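Cyanuric acid amidohydrolase (Azorhizobium caulinodans, PDB 4NQ3) catalyses the hydrolytic opening of the s-triazine ring of cyanuric acid, giving carboxybiuret, which then decarboxylates spontaneously to biuret. Local coordinates at residues A257-D261 with R293-K297. Numbering follows the deposited sequence.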
loop_
_atom_site.group_PDB
_atom_site.type_symbol
_atom_site.label_atom_id
_atom_site.label_comp_id
_atom_site.label_asym_id
_atom_site.label_seq_id
_atom_site.Cartn_x
_atom_site.Cartn_y
_atom_site.Cartn_z
ATOM N N ALA A 257 -11.075 -5.348 26.226
ATOM C CA ALA A 257 -9.865 -4.989 26.951
ATOM C C ALA A 257 -8.697 -4.874 25.975
ATOM O O ALA A 257 -7.826 -4.001 26.110
ATOM C CB ALA A 257 -9.585 -6.000 28.007
ATOM N N ASP A 258 -8.687 -5.765 24.989
ATOM C CA ASP A 258 -7.745 -5.670 23.878
ATOM C C ASP A 258 -8.352 -6.250 22.585
ATOM O O ASP A 258 -9.548 -6.570 22.527
ATOM C CB ASP A 258 -6.419 -6.353 24.216
ATOM C CG ASP A 258 -6.590 -7.782 24.667
ATOM O OD1 ASP A 258 -7.535 -8.448 24.188
ATOM O OD2 ASP A 258 -5.773 -8.237 25.509
ATOM N N ALA A 259 -7.510 -6.379 21.562
ATOM C CA ALA A 259 -7.961 -6.683 20.209
ATOM C C ALA A 259 -8.522 -8.091 20.073
ATOM O O ALA A 259 -9.191 -8.394 19.092
ATOM C CB ALA A 259 -6.837 -6.462 19.215
ATOM N N ILE A 260 -8.259 -8.967 21.029
ATOM C CA ILE A 260 -8.809 -10.307 20.897
ATOM C C ILE A 260 -9.735 -10.656 22.055
ATOM O O ILE A 260 -10.055 -11.829 22.289
ATOM C CB ILE A 260 -7.712 -11.371 20.785
ATOM C CG1 ILE A 260 -6.778 -11.302 21.986
ATOM C CG2 ILE A 260 -6.943 -11.211 19.483
ATOM C CD1 ILE A 260 -5.687 -12.303 21.922
ATOM N N ASP A 261 -10.196 -9.626 22.758
ATOM C CA ASP A 261 -11.104 -9.825 23.879
ATOM C C ASP A 261 -12.545 -9.916 23.381
ATOM O O ASP A 261 -13.226 -8.899 23.252
ATOM C CB ASP A 261 -10.954 -8.691 24.894
ATOM C CG ASP A 261 -11.761 -8.931 26.152
ATOM O OD1 ASP A 261 -12.001 -10.119 26.474
ATOM O OD2 ASP A 261 -12.145 -7.936 26.815
ATOM N N ARG A 293 2.279 -4.092 22.004
ATOM C CA ARG A 293 2.104 -5.499 22.371
ATOM C C ARG A 293 0.640 -5.859 22.589
ATOM O O ARG A 293 -0.162 -5.014 22.984
ATOM C CB ARG A 293 2.899 -5.845 23.650
ATOM C CG ARG A 293 4.349 -5.366 23.683
ATOM C CD ARG A 293 5.134 -5.946 24.862
ATOM N NE ARG A 293 6.583 -5.733 24.710
ATOM C CZ ARG A 293 7.460 -6.654 24.280
ATOM N NH1 ARG A 293 7.066 -7.889 23.967
ATOM N NH2 ARG A 293 8.750 -6.343 24.173
ATOM N N ILE A 294 0.301 -7.120 22.319
ATOM C CA ILE A 294 -0.961 -7.696 22.766
ATOM C C ILE A 294 -0.665 -8.894 23.679
ATOM O O ILE A 294 -0.080 -9.900 23.238
ATOM C CB ILE A 294 -1.844 -8.135 21.584
ATOM C CG1 ILE A 294 -2.062 -6.951 20.634
ATOM C CG2 ILE A 294 -3.161 -8.729 22.089
ATOM C CD1 ILE A 294 -2.889 -7.272 19.417
ATOM N N ARG A 295 -1.074 -8.763 24.946
ATOM C CA ARG A 295 -0.879 -9.783 25.986
ATOM C C ARG A 295 0.569 -10.271 26.038
ATOM O O ARG A 295 0.830 -11.470 26.110
ATOM C CB ARG A 295 -1.851 -10.949 25.776
ATOM C CG ARG A 295 -3.316 -10.506 25.785
ATOM C CD ARG A 295 -4.303 -11.654 25.745
ATOM N NE ARG A 295 -5.686 -11.187 25.772
ATOM C CZ ARG A 295 -6.757 -11.968 25.610
ATOM N NH1 ARG A 295 -6.596 -13.268 25.391
ATOM N NH2 ARG A 295 -7.993 -11.453 25.652
ATOM N N GLY A 296 1.490 -9.307 26.022
ATOM C CA GLY A 296 2.917 -9.529 26.114
ATOM C C GLY A 296 3.620 -9.714 24.780
ATOM O O GLY A 296 4.835 -9.515 24.689
ATOM N N LYS A 297 2.860 -10.060 23.739
ATOM C CA LYS A 297 3.429 -10.442 22.440
ATOM C C LYS A 297 3.467 -9.222 21.530
ATOM O O LYS A 297 2.472 -8.514 21.427
ATOM C CB LYS A 297 2.591 -11.551 21.794
ATOM C CG LYS A 297 2.294 -12.734 22.715
ATOM C CD LYS A 297 3.551 -13.488 23.138
ATOM C CE LYS A 297 3.226 -14.616 24.124
ATOM N NZ LYS A 297 2.307 -15.655 23.548
#
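Two tight turns of the third repeating unit meet here: a type I turn, Asp258 to Asp261, in the loop between strand 249-256 and helix 263-271, and the type I' turn Ile294 to Lys297 of a small beta-hairpin. Two backbone hydrogen bonds close the hairpin, Ile294 N to Lys297 O at 2.7 Å and Lys297 N to Ile294 O at 3.0 Å; Arg295 and Gly296, the two central residues, both have positive phi, which glycine adopts readily. Backbones stay apart, 7.2 Å between the CA atoms of Asp258 and Ile294, so side chains do the joining. Ile294 packs on Ala259 and Ile260, which also touch Phe316 of helix 309-325. Arg295 reaches out fully extended beyond CB, and Ile260 CG1 lies over one face of its guanidinium, 3.7 Å from CZ. Arg295 NH1 donates a hydrogen bond to Gly326 O of a second subunit, tying the contact into the tetramer. Asp258 OD1 accepts from Ile260 N in an Asx turn and, weakly, from Arg295 NH2 at 3.4 Å; the salt bridge's stronger bond runs from Arg295 NE to Asp258 OD2 at 3.0 Å.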